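Local coordinates for protein beta-galactosidase (Trichoderma reesei, PDB 3OG2) that probably hydrolyses terminal non-reducing beta-D-galactose residues from beta-D-galactosides, as a glycoside hydrolase of family 35, at residues 152-157 with 200-205; 255-260 with 308-313; 478-483 with 638-643; 822-827 with 847-852. One frame throughout, in Å; residues are numbered along the deposited sequence.

In the fold
Contacts 1 and 2 both lie in the family 35 TIM barrel domain, their centres about 36 Å apart: contact 1 pairs helices 144-163 and 193-205 and is buried, while contact 2, partly buried, ties a loop to helix 301-313. Contact 3 joins two all-beta domains through a buried salt bridge. Contact 4, also buried, lies beyond the chain's centre from contacts 2 and 3, where the end of an edge strand meets a short helix. Across the segments, contacts 1 and 4 meet by van der Waals touch, contact 2 adds one amide-to-carbonyl bond, and contact 3 is an ion pair. No helix or strand is shared, and none of the four touches another.

Contact 1 (152-157 with 200-205); sequences NYVAHI and IDQARN
Gln202 NE2 is gripped by two oxygens of helix 144-163, OD1 of Asp151 and OG1 of Thr150, and this fixes the amide over Val154, one turn further along. With CG anti to the carbonyl carbon (chi1 -67°) and the chain extended beyond it, Gln202 carries its amide past Val154 to helix 144-163, crossing the valine at about a right angle. Val154 meets it with both methyls: CG1 lies 3.6 Å from Gln202 CB, while CG2 sits against the amide, 3.7 Å from Gln202 OE1 and 3.9 Å from Gln202 NE2. Ala203 N lies at the margin, 4.4 Å from Val154 CG1. Val154 also leans on Pro117, so the residue is buried between the neighbouring helix and a loop. Away from this interface, His156 ND1 reaches back one turn to Asn152 O at 2.8 Å, meeting it in the plane of the imidazole; His156 N approaches the same carbonyl from the opposite face. Tyr153 OH bonds to Pro115 O of strand 110-116, tying the helix to the barrel wall. The succession of helix 144-163, strand 172-177 and helix 193-205, its helices side by side, fits the alternating strands and helices of a TIM barrel.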
loop_
_atom_site.group_PDB
_atom_site.type_symbol
_atom_site.label_atom_id
_atom_site.label_comp_id
_atom_site.label_asym_id
_atom_site.label_seq_id
_atom_site.Cartn_x
_atom_site.Cartn_y
_atom_site.Cartn_z
ATOM N N ASN A 152 2.500 4.195 -26.681
ATOM C CA ASN A 152 1.816 5.446 -26.377
ATOM C C ASN A 152 1.800 5.660 -24.868
ATOM O O ASN A 152 2.059 6.792 -24.408
ATOM C CB ASN A 152 0.381 5.370 -26.942
ATOM C CG ASN A 152 -0.328 6.710 -26.810
ATOM O OD1 ASN A 152 0.202 7.772 -27.128
ATOM N ND2 ASN A 152 -1.583 6.673 -26.355
ATOM N N TYR A 153 1.508 4.644 -24.089
ATOM C CA TYR A 153 1.474 4.800 -22.637
ATOM C C TYR A 153 2.843 5.171 -22.141
ATOM O O TYR A 153 2.981 6.120 -21.344
ATOM C CB TYR A 153 1.014 3.446 -22.005
ATOM C CG TYR A 153 1.270 3.441 -20.522
ATOM C CD1 TYR A 153 0.503 4.246 -19.640
ATOM C CD2 TYR A 153 2.266 2.639 -19.970
ATOM C CE1 TYR A 153 0.786 4.213 -18.246
ATOM C CE2 TYR A 153 2.537 2.616 -18.633
ATOM C CZ TYR A 153 1.794 3.401 -17.771
ATOM O OH TYR A 153 2.055 3.372 -16.427
ATOM N N VAL A 154 3.898 4.478 -22.566
ATOM C CA VAL A 154 5.212 4.814 -21.973
ATOM C C VAL A 154 5.650 6.184 -22.389
ATOM O O VAL A 154 6.180 6.968 -21.570
ATOM C CB VAL A 154 6.282 3.743 -22.271
ATOM C CG1 VAL A 154 7.585 4.147 -21.606
ATOM C CG2 VAL A 154 5.765 2.366 -21.783
ATOM N N ALA A 155 5.412 6.570 -23.655
ATOM C CA ALA A 155 5.811 7.892 -24.091
ATOM C C ALA A 155 5.170 8.961 -23.232
ATOM O O ALA A 155 5.828 9.943 -22.850
ATOM C CB ALA A 155 5.453 8.071 -25.566
ATOM N N HIS A 156 3.883 8.790 -22.927
ATOM C CA HIS A 156 3.181 9.784 -22.138
ATOM C C HIS A 156 3.604 9.745 -20.678
ATOM O O HIS A 156 3.934 10.781 -20.074
ATOM C CB HIS A 156 1.639 9.558 -22.206
ATOM C CG HIS A 156 1.093 10.113 -23.473
ATOM N ND1 HIS A 156 1.069 9.444 -24.693
ATOM C CD2 HIS A 156 0.500 11.324 -23.674
ATOM C CE1 HIS A 156 0.503 10.254 -25.607
ATOM N NE2 HIS A 156 0.155 11.394 -25.007
ATOM N N ILE A 157 3.577 8.546 -20.045
ATOM C CA ILE A 157 3.832 8.528 -18.595
ATOM C C ILE A 157 5.296 8.809 -18.299
ATOM O O ILE A 157 5.615 9.476 -17.298
ATOM C CB ILE A 157 3.342 7.203 -17.966
ATOM C CG1 ILE A 157 3.145 7.367 -16.451
ATOM C CG2 ILE A 157 4.279 6.015 -18.254
ATOM C CD1 ILE A 157 1.996 8.274 -16.063
ATOM N N ILE A 200 13.891 -0.270 -21.719
ATOM C CA ILE A 200 14.757 0.832 -21.292
ATOM C C ILE A 200 14.775 1.992 -22.283
ATOM O O ILE A 200 14.681 3.159 -21.871
ATOM C CB ILE A 200 16.211 0.303 -21.068
ATOM C CG1 ILE A 200 16.240 -0.607 -19.825
ATOM C CG2 ILE A 200 17.220 1.436 -20.979
ATOM C CD1 ILE A 200 17.545 -1.388 -19.678
ATOM N N ASP A 201 14.897 1.662 -23.566
ATOM C CA ASP A 201 14.939 2.692 -24.591
ATOM C C ASP A 201 13.667 3.548 -24.566
ATOM O O ASP A 201 13.766 4.771 -24.796
ATOM C CB ASP A 201 15.071 2.087 -25.996
ATOM C CG ASP A 201 16.366 1.418 -26.352
ATOM O OD1 ASP A 201 17.405 1.606 -25.651
ATOM O OD2 ASP A 201 16.410 0.678 -27.399
ATOM N N GLN A 202 12.514 2.926 -24.304
ATOM C CA GLN A 202 11.291 3.765 -24.278
ATOM C C GLN A 202 11.413 4.853 -23.226
ATOM O O GLN A 202 10.985 5.981 -23.382
ATOM C CB GLN A 202 10.052 2.953 -23.936
ATOM C CG GLN A 202 9.645 1.922 -25.009
ATOM C CD GLN A 202 8.456 1.144 -24.506
ATOM O OE1 GLN A 202 8.561 0.501 -23.427
ATOM N NE2 GLN A 202 7.336 1.185 -25.196
ATOM N N ALA A 203 11.946 4.441 -22.040
ATOM C CA ALA A 203 12.046 5.421 -20.936
ATOM C C ALA A 203 13.105 6.458 -21.266
ATOM O O ALA A 203 12.892 7.671 -21.075
ATOM C CB ALA A 203 12.379 4.676 -19.644
ATOM N N ARG A 204 14.293 6.053 -21.771
ATOM C CA ARG A 204 15.356 7.013 -22.096
ATOM C C ARG A 204 14.858 7.979 -23.172
ATOM O O ARG A 204 15.138 9.167 -23.127
ATOM C CB ARG A 204 16.607 6.263 -22.588
ATOM C CG ARG A 204 17.272 5.499 -21.455
ATOM C CD ARG A 204 17.763 6.400 -20.342
ATOM N NE ARG A 204 18.674 5.743 -19.400
ATOM C CZ ARG A 204 18.803 6.017 -18.097
ATOM N NH1 ARG A 204 18.051 6.965 -17.549
ATOM N NH2 ARG A 204 19.676 5.333 -17.391
ATOM N N ASN A 205 14.141 7.442 -24.177
ATOM C CA ASN A 205 13.666 8.262 -25.294
ATOM C C ASN A 205 12.671 9.307 -24.801
ATOM O O ASN A 205 12.566 10.370 -25.442
ATOM C CB ASN A 205 12.990 7.412 -26.360
ATOM C CG ASN A 205 13.925 6.552 -27.180
ATOM O OD1 ASN A 205 13.476 5.599 -27.873
ATOM N ND2 ASN A 205 15.192 6.827 -27.112
#

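Contact 2 (255-260 with 308-313)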
loop_
_atom_site.group_PDB
_atom_site.type_symbol
_atom_site.label_atom_id
_atom_site.label_comp_id
_atom_site.label_asym_id
_atom_site.label_seq_id
_atom_site.Cartn_x
_atom_site.Cartn_y
_atom_site.Cartn_z
ATOM N N ASN A 255 13.865 -21.665 8.329
ATOM C CA ASN A 255 14.530 -21.189 7.142
ATOM C C ASN A 255 13.838 -19.986 6.535
ATOM O O ASN A 255 14.272 -19.641 5.445
ATOM C CB ASN A 255 14.606 -22.265 6.047
ATOM C CG ASN A 255 15.356 -23.490 6.525
ATOM O OD1 ASN A 255 16.322 -23.430 7.287
ATOM N ND2 ASN A 255 14.876 -24.644 6.051
ATOM N N GLY A 256 12.898 -19.335 7.177
ATOM C CA GLY A 256 12.256 -18.135 6.572
ATOM C C GLY A 256 13.158 -16.916 6.574
ATOM O O GLY A 256 12.968 -15.978 5.770
ATOM N N LEU A 257 14.170 -16.801 7.448
ATOM C CA LEU A 257 14.991 -15.588 7.470
ATOM C C LEU A 257 15.954 -15.614 6.314
ATOM O O LEU A 257 16.704 -16.585 6.149
ATOM C CB LEU A 257 15.731 -15.527 8.813
ATOM C CG LEU A 257 16.454 -14.190 9.018
ATOM C CD1 LEU A 257 15.494 -13.066 9.365
ATOM C CD2 LEU A 257 17.528 -14.348 10.102
ATOM N N PRO A 258 16.041 -14.586 5.488
ATOM C CA PRO A 258 17.081 -14.609 4.429
ATOM C C PRO A 258 18.492 -14.536 4.968
ATOM O O PRO A 258 18.825 -13.640 5.763
ATOM C CB PRO A 258 16.813 -13.319 3.651
ATOM C CG PRO A 258 15.549 -12.736 4.152
ATOM C CD PRO A 258 15.197 -13.383 5.433
ATOM N N THR A 259 19.340 -15.473 4.544
ATOM C CA THR A 259 20.691 -15.459 5.107
ATOM C C THR A 259 21.742 -15.340 3.997
ATOM O O THR A 259 22.920 -15.400 4.331
ATOM C CB THR A 259 20.975 -16.759 5.884
ATOM O OG1 THR A 259 20.819 -17.882 5.002
ATOM C CG2 THR A 259 19.990 -16.906 7.046
ATOM N N THR A 260 21.352 -15.170 2.732
ATOM C CA THR A 260 22.351 -15.204 1.658
ATOM C C THR A 260 22.503 -13.908 0.918
ATOM O O THR A 260 23.280 -13.845 -0.026
ATOM C CB THR A 260 21.989 -16.294 0.613
ATOM O OG1 THR A 260 20.783 -15.932 -0.023
ATOM C CG2 THR A 260 21.747 -17.654 1.292
ATOM N N TYR A 308 13.792 -6.577 9.418
ATOM C CA TYR A 308 14.360 -5.357 8.806
ATOM C C TYR A 308 15.784 -5.159 9.284
ATOM O O TYR A 308 16.672 -4.792 8.507
ATOM C CB TYR A 308 13.525 -4.119 9.045
ATOM C CG TYR A 308 12.133 -4.156 8.404
ATOM C CD1 TYR A 308 11.673 -5.245 7.680
ATOM C CD2 TYR A 308 11.304 -3.051 8.546
ATOM C CE1 TYR A 308 10.410 -5.236 7.110
ATOM C CE2 TYR A 308 10.032 -3.040 7.987
ATOM C CZ TYR A 308 9.602 -4.133 7.270
ATOM O OH TYR A 308 8.342 -4.116 6.720
ATOM N N LYS A 309 16.059 -5.422 10.571
ATOM C CA LYS A 309 17.465 -5.331 11.022
ATOM C C LYS A 309 18.299 -6.432 10.378
ATOM O O LYS A 309 19.501 -6.219 10.198
ATOM C CB LYS A 309 17.517 -5.409 12.553
ATOM C CG LYS A 309 16.886 -4.151 13.189
ATOM C CD LYS A 309 16.841 -4.228 14.709
ATOM C CE LYS A 309 15.999 -3.051 15.251
ATOM N NZ LYS A 309 16.011 -2.962 16.712
ATOM N N ASN A 310 17.691 -7.576 9.993
ATOM C CA ASN A 310 18.472 -8.564 9.253
ATOM C C ASN A 310 18.883 -8.052 7.885
ATOM O O ASN A 310 19.898 -8.515 7.327
ATOM C CB ASN A 310 17.615 -9.826 9.117
ATOM C CG ASN A 310 18.361 -10.954 8.470
ATOM O OD1 ASN A 310 19.388 -11.412 9.033
ATOM N ND2 ASN A 310 17.874 -11.404 7.312
ATOM N N ASN A 311 18.146 -7.127 7.273
ATOM C CA ASN A 311 18.557 -6.527 6.025
ATOM C C ASN A 311 19.653 -5.480 6.271
ATOM O O ASN A 311 20.550 -5.331 5.435
ATOM C CB ASN A 311 17.342 -5.867 5.323
ATOM C CG ASN A 311 16.348 -6.935 4.884
ATOM O OD1 ASN A 311 16.708 -8.081 4.614
ATOM N ND2 ASN A 311 15.061 -6.553 4.822
ATOM N N MET A 312 19.559 -4.766 7.407
ATOM C CA MET A 312 20.668 -3.890 7.779
ATOM C C MET A 312 21.920 -4.728 8.054
ATOM O O MET A 312 23.033 -4.274 7.777
ATOM C CB MET A 312 20.300 -3.076 9.033
ATOM C CG MET A 312 19.032 -2.215 8.721
ATOM S SD MET A 312 18.454 -1.459 10.257
ATOM C CE MET A 312 16.705 -1.167 9.825
ATOM N N ALA A 313 21.745 -5.983 8.576
ATOM C CA ALA A 313 22.943 -6.837 8.797
ATOM C C ALA A 313 23.669 -7.121 7.492
ATOM O O ALA A 313 24.875 -7.385 7.484
ATOM C CB ALA A 313 22.467 -8.101 9.455
#
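Asn310 reaches from helix 301-313 into the loop ahead of helix 261-268, and each atom of its side chain finds a partner there. Asn310 CB lies 3.9 Å from Leu257 CD1. Because CG stands anti to the backbone N (chi1 -175°), the amide projects straight at the loop, and Asn310 CG comes to 3.7 Å from the same methyl. From there the branches part. Asn310 OD1 touches the other methyl, Leu257 CD2, at 3.6 Å, whereas Asn310 ND2 rests 3.6 Å from Leu257 CD1 and donates to Pro258 O at 2.9 Å. That bond is nearly straight, 167° at the hydrogen; it lies in the plane of the amide and lands on a lone pair in the carbonyl plane. Pro258 CD flanks the donor, 3.8 Å from Asn310 ND2. Cut back to an alanine, Asn310 would lose its amide, which is likely to leave Pro258 O without this donor and open a gap beside the leucine methyls. Leu257, approaching the asparagine from the opposite direction, also packs on Arg411 and Tyr415, and Pro258 packs on Pro241, so the loop has other neighbours besides the helix. Proline has no N-H to offer, but its carbonyl can still accept; the contact couples one directional side-chain-to-backbone bond with an apolar surround, tying an irregular loop of the barrel domain to helix 301-313.

Contact 3 (478-483 with 638-643)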
loop_
_atom_site.group_PDB
_atom_site.type_symbol
_atom_site.label_atom_id
_atom_site.label_comp_id
_atom_site.label_asym_id
_atom_site.label_seq_id
_atom_site.Cartn_x
_atom_site.Cartn_y
_atom_site.Cartn_z
ATOM N N ALA A 478 22.374 24.376 19.167
ATOM C CA ALA A 478 23.386 25.439 19.329
ATOM C C ALA A 478 24.056 25.399 20.696
ATOM O O ALA A 478 25.183 25.868 20.862
ATOM C CB ALA A 478 22.723 26.764 19.031
ATOM N N GLU A 479 23.449 24.835 21.731
ATOM C CA GLU A 479 23.973 24.948 23.091
ATOM C C GLU A 479 24.234 23.588 23.722
ATOM O O GLU A 479 24.860 23.424 24.773
ATOM C CB GLU A 479 22.959 25.793 23.865
ATOM C CG GLU A 479 21.580 25.235 24.040
ATOM C CD GLU A 479 20.651 25.141 22.857
ATOM O OE1 GLU A 479 20.972 24.590 21.790
ATOM O OE2 GLU A 479 19.492 25.627 22.950
ATOM N N LYS A 480 23.748 22.532 23.112
ATOM C CA LYS A 480 23.873 21.191 23.636
ATOM C C LYS A 480 23.842 20.193 22.450
ATOM O O LYS A 480 23.312 20.510 21.386
ATOM C CB LYS A 480 22.789 20.786 24.621
ATOM C CG LYS A 480 21.316 20.938 24.304
ATOM C CD LYS A 480 20.370 20.297 25.315
ATOM C CE LYS A 480 18.869 20.509 25.057
ATOM N NZ LYS A 480 18.038 19.794 26.124
ATOM N N THR A 481 24.380 19.019 22.690
ATOM C CA THR A 481 24.168 17.866 21.803
ATOM C C THR A 481 23.235 16.911 22.515
ATOM O O THR A 481 23.438 16.671 23.705
ATOM C CB THR A 481 25.509 17.201 21.457
ATOM O OG1 THR A 481 26.334 18.137 20.749
ATOM C CG2 THR A 481 25.365 16.003 20.538
ATOM N N VAL A 482 22.219 16.412 21.827
ATOM C CA VAL A 482 21.257 15.519 22.450
ATOM C C VAL A 482 21.365 14.160 21.821
ATOM O O VAL A 482 21.464 14.063 20.575
ATOM C CB VAL A 482 19.847 16.096 22.240
ATOM C CG1 VAL A 482 18.806 15.041 22.562
ATOM C CG2 VAL A 482 19.678 17.319 23.110
ATOM N N LEU A 483 21.346 13.106 22.622
ATOM C CA LEU A 483 21.354 11.721 22.171
ATOM C C LEU A 483 20.176 11.012 22.865
ATOM O O LEU A 483 20.025 11.188 24.078
ATOM C CB LEU A 483 22.673 11.065 22.590
ATOM C CG LEU A 483 22.778 9.561 22.384
ATOM C CD1 LEU A 483 22.703 9.177 20.901
ATOM C CD2 LEU A 483 24.100 9.050 22.986
ATOM N N LEU A 638 17.203 21.955 31.586
ATOM C CA LEU A 638 17.972 21.653 30.379
ATOM C C LEU A 638 17.523 22.511 29.211
ATOM O O LEU A 638 18.030 22.391 28.080
ATOM C CB LEU A 638 17.803 20.159 30.033
ATOM C CG LEU A 638 18.407 19.195 31.079
ATOM C CD1 LEU A 638 18.178 17.763 30.646
ATOM C CD2 LEU A 638 19.859 19.526 31.264
ATOM N N GLY A 639 16.501 23.348 29.394
ATOM C CA GLY A 639 16.046 24.254 28.319
ATOM C C GLY A 639 15.032 23.568 27.415
ATOM O O GLY A 639 14.779 24.080 26.314
ATOM N N ASP A 640 14.442 22.436 27.816
ATOM C CA ASP A 640 13.370 21.843 26.993
ATOM C C ASP A 640 12.064 22.554 27.338
ATOM O O ASP A 640 11.904 23.087 28.447
ATOM C CB ASP A 640 13.269 20.352 27.283
ATOM C CG ASP A 640 14.559 19.629 26.986
ATOM O OD1 ASP A 640 15.277 20.053 26.056
ATOM O OD2 ASP A 640 14.900 18.613 27.595
ATOM N N TRP A 641 11.152 22.561 26.412
ATOM C CA TRP A 641 9.860 23.193 26.638
ATOM C C TRP A 641 8.802 22.126 26.862
ATOM O O TRP A 641 8.722 21.179 26.060
ATOM C CB TRP A 641 9.475 24.038 25.455
ATOM C CG TRP A 641 10.294 25.272 25.269
ATOM C CD1 TRP A 641 11.330 25.720 26.024
ATOM C CD2 TRP A 641 10.097 26.208 24.211
ATOM N NE1 TRP A 641 11.783 26.892 25.478
ATOM C CE2 TRP A 641 11.068 27.235 24.374
ATOM C CE3 TRP A 641 9.196 26.262 23.127
ATOM C CZ2 TRP A 641 11.143 28.322 23.489
ATOM C CZ3 TRP A 641 9.301 27.364 22.266
ATOM C CH2 TRP A 641 10.246 28.351 22.450
ATOM N N ILE A 642 7.960 22.280 27.887
ATOM C CA ILE A 642 6.872 21.318 28.093
ATOM C C ILE A 642 5.566 22.102 27.963
ATOM O O ILE A 642 5.298 23.031 28.750
ATOM C CB ILE A 642 6.948 20.597 29.430
ATOM C CG1 ILE A 642 8.306 19.880 29.555
ATOM C CG2 ILE A 642 5.800 19.606 29.554
ATOM C CD1 ILE A 642 8.999 20.374 30.806
ATOM N N ALA A 643 4.804 21.711 26.972
ATOM C CA ALA A 643 3.559 22.417 26.632
ATOM C C ALA A 643 2.355 21.494 26.752
ATOM O O ALA A 643 2.485 20.255 26.678
ATOM C CB ALA A 643 3.711 23.033 25.250
#
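Lys480 places CG between its own backbone N and carbonyl carbon (chi1 52°) and then runs fully extended, which carries NZ across to Asp640, whose CG stands anti to the carbonyl carbon (chi1 -59°). The two side chains meet at a slant in a salt bridge, Lys480 NZ lying 2.8 Å from Asp640 OD1. The ammonium comes in on the syn side of the carboxylate but 28° out of its plane. A second, weak bond joins Lys480 NZ to Leu638 O at 3.3 Å, and the methylene Lys480 CE lies 3.7 Å from that same oxygen. Leu638 CB lies 3.9 Å from Lys480 NZ, and the rest of the leucine side chain packs on Val546 and Tyr548. The hydroxyl of Tyr548, on strand 545-551, bonds to both Lys480 NZ and Asp640 OD2, bridging the two partners of the ion pair. Ser636 OG in turn bonds to the backbone N of Leu638 and of Asp640, steadying the turn that presents both acceptors. A methionine in place of Lys480 would probably leave the Asp640 charge buried without its cationic mate and Leu638 O without this donor. With both charged residues buried, the charges presumably neutralise each other, with the Tyr548 hydroxyl adding hydrogen bonding to both. The bridge therefore acts as a polar clasp between two beta domains, joining the turns before strands 481-487 and 641-643.

Contact 4 (822-827 with 847-852); sequences KLTGNL and FERQGF
Leu827 and Arg849 make the tight end of this contact: Leu827 CD2 presses on Arg849 O at 3.4 Å, and Leu827 CB stands 4.2 Å from Arg849 CB. Further out the fit is looser. The arginine chain bends at chi3 (-51°) and passes Gly825 with Arg849 CD 4.0 Å from Gly825 O, before Thr824 CG2 meets Arg849 NH1 obliquely at 3.7 Å. On the loose side, Gln850, whose CB points away from 822-827, is only partly buried. No polar bond links the two segments directly; most of their polar groups have partners outside the pair, and Arg849 O accepts from Arg999 NH1. The Arg849 guanidinium forms salt bridges with the C-terminal carboxylate of Tyr1003 and with Glu670, and NH1 bonds to Gly844 O, so the group is fixed by charge as well as by packing. Thr824 OG1 donates to Gly825 O at 2.7 Å and also bonds to Tyr1003 OH, which makes the last residue of the chain a shared neighbour of both segments. The short helix closes in a Schellman motif, Gly851 taking positive phi while Phe852 N bonds back to Phe847 O at 2.9 Å and Gly851 N to Glu848 O at 3.0 Å. Strand 820-824 is the edge of a five-stranded antiparallel sheet beside strand 713-720, whose Leu714 also touches Arg849; helix 846-850 is thus docked at that sheet's margin.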
loop_
_atom_site.group_PDB
_atom_site.type_symbol
_atom_site.label_atom_id
_atom_site.label_comp_id
_atom_site.label_asym_id
_atom_site.label_seq_id
_atom_site.Cartn_x
_atom_site.Cartn_y
_atom_site.Cartn_z
ATOM N N LYS A 822 -26.250 -11.439 -27.821
ATOM C CA LYS A 822 -25.895 -10.040 -27.606
ATOM C C LYS A 822 -25.201 -9.983 -26.231
ATOM O O LYS A 822 -25.337 -10.914 -25.400
ATOM C CB LYS A 822 -27.127 -9.139 -27.561
ATOM C CG LYS A 822 -27.942 -9.273 -28.844
ATOM C CD LYS A 822 -28.995 -8.179 -28.897
ATOM C CE LYS A 822 -29.899 -8.367 -30.129
ATOM N NZ LYS A 822 -30.797 -7.175 -30.271
ATOM N N LEU A 823 -24.415 -8.912 -26.016
ATOM C CA LEU A 823 -23.726 -8.811 -24.711
ATOM C C LEU A 823 -23.556 -7.361 -24.345
ATOM O O LEU A 823 -23.602 -6.468 -25.192
ATOM C CB LEU A 823 -22.380 -9.545 -24.706
ATOM C CG LEU A 823 -21.156 -8.733 -25.216
ATOM C CD1 LEU A 823 -19.883 -9.493 -24.862
ATOM C CD2 LEU A 823 -21.215 -8.405 -26.712
ATOM N N THR A 824 -23.315 -7.131 -23.049
ATOM C CA THR A 824 -22.836 -5.825 -22.623
ATOM C C THR A 824 -21.967 -5.959 -21.363
ATOM O O THR A 824 -22.207 -6.807 -20.511
ATOM C CB THR A 824 -23.984 -4.851 -22.326
ATOM O OG1 THR A 824 -23.436 -3.532 -22.194
ATOM C CG2 THR A 824 -24.763 -5.218 -21.048
ATOM N N GLY A 825 -21.018 -5.022 -21.297
ATOM C CA GLY A 825 -20.390 -4.632 -20.048
ATOM C C GLY A 825 -20.738 -3.139 -19.819
ATOM O O GLY A 825 -21.859 -2.708 -20.112
ATOM N N ASN A 826 -19.774 -2.374 -19.295
ATOM C CA ASN A 826 -20.038 -0.957 -19.014
ATOM C C ASN A 826 -20.477 -0.272 -20.313
ATOM O O ASN A 826 -19.952 -0.578 -21.407
ATOM C CB ASN A 826 -18.764 -0.292 -18.482
ATOM C CG ASN A 826 -17.652 -0.154 -19.523
ATOM O OD1 ASN A 826 -16.985 -1.166 -19.851
ATOM N ND2 ASN A 826 -17.449 1.049 -20.045
ATOM N N LEU A 827 -21.410 0.646 -20.178
ATOM C CA LEU A 827 -21.940 1.305 -21.363
ATOM C C LEU A 827 -20.815 1.974 -22.152
ATOM O O LEU A 827 -20.071 2.797 -21.600
ATOM C CB LEU A 827 -22.972 2.355 -20.944
ATOM C CG LEU A 827 -23.666 3.063 -22.131
ATOM C CD1 LEU A 827 -24.538 2.091 -22.882
ATOM C CD2 LEU A 827 -24.529 4.226 -21.589
ATOM N N PHE A 847 -28.293 -0.552 -13.668
ATOM C CA PHE A 847 -28.237 0.771 -12.978
ATOM C C PHE A 847 -26.942 1.517 -13.307
ATOM O O PHE A 847 -26.940 2.771 -13.385
ATOM C CB PHE A 847 -28.422 0.658 -11.462
ATOM C CG PHE A 847 -27.200 0.094 -10.725
ATOM C CD1 PHE A 847 -26.309 0.968 -10.142
ATOM C CD2 PHE A 847 -26.956 -1.261 -10.630
ATOM C CE1 PHE A 847 -25.172 0.560 -9.454
ATOM C CE2 PHE A 847 -25.828 -1.720 -9.932
ATOM C CZ PHE A 847 -24.935 -0.811 -9.369
ATOM N N GLU A 848 -25.818 0.788 -13.473
ATOM C CA GLU A 848 -24.534 1.426 -13.819
ATOM C C GLU A 848 -24.580 2.003 -15.229
ATOM O O GLU A 848 -24.113 3.117 -15.473
ATOM C CB GLU A 848 -23.400 0.368 -13.718
ATOM C CG GLU A 848 -23.260 -0.227 -12.321
ATOM C CD GLU A 848 -22.154 -1.274 -12.268
ATOM O OE1 GLU A 848 -22.327 -2.413 -12.821
ATOM O OE2 GLU A 848 -21.110 -0.953 -11.643
ATOM N N ARG A 849 -25.158 1.197 -16.166
ATOM C CA ARG A 849 -25.198 1.660 -17.540
ATOM C C ARG A 849 -25.982 2.961 -17.631
ATOM O O ARG A 849 -25.644 3.824 -18.448
ATOM C CB ARG A 849 -25.874 0.622 -18.459
ATOM C CG ARG A 849 -25.109 -0.724 -18.437
ATOM C CD ARG A 849 -25.629 -1.644 -19.526
ATOM N NE ARG A 849 -27.072 -1.855 -19.614
ATOM C CZ ARG A 849 -27.765 -2.914 -19.227
ATOM N NH1 ARG A 849 -27.211 -3.945 -18.591
ATOM N NH2 ARG A 849 -29.069 -2.959 -19.452
ATOM N N GLN A 850 -27.029 3.123 -16.826
ATOM C CA GLN A 850 -27.857 4.324 -16.908
ATOM C C GLN A 850 -27.211 5.490 -16.156
ATOM O O GLN A 850 -27.668 6.623 -16.300
ATOM C CB GLN A 850 -29.221 4.084 -16.246
ATOM C CG GLN A 850 -29.970 2.877 -16.863
ATOM C CD GLN A 850 -30.703 3.419 -18.097
ATOM O OE1 GLN A 850 -31.572 4.304 -18.013
ATOM N NE2 GLN A 850 -30.315 2.963 -19.245
ATOM N N GLY A 851 -26.188 5.246 -15.350
ATOM C CA GLY A 851 -25.640 6.339 -14.544
ATOM C C GLY A 851 -26.404 6.530 -13.232
ATOM O O GLY A 851 -26.206 7.568 -12.586
ATOM N N PHE A 852 -27.266 5.583 -12.843
ATOM C CA PHE A 852 -28.096 5.765 -11.645
ATOM C C PHE A 852 -27.293 5.682 -10.365
ATOM O O PHE A 852 -27.825 6.070 -9.326
ATOM C CB PHE A 852 -29.231 4.753 -11.562
ATOM C CG PHE A 852 -30.302 4.922 -12.622
ATOM C CD1 PHE A 852 -30.397 6.082 -13.384
ATOM C CD2 PHE A 852 -31.198 3.889 -12.852
ATOM C CE1 PHE A 852 -31.416 6.199 -14.351
ATOM C CE2 PHE A 852 -32.236 4.018 -13.764
ATOM C CZ PHE A 852 -32.336 5.177 -14.518
#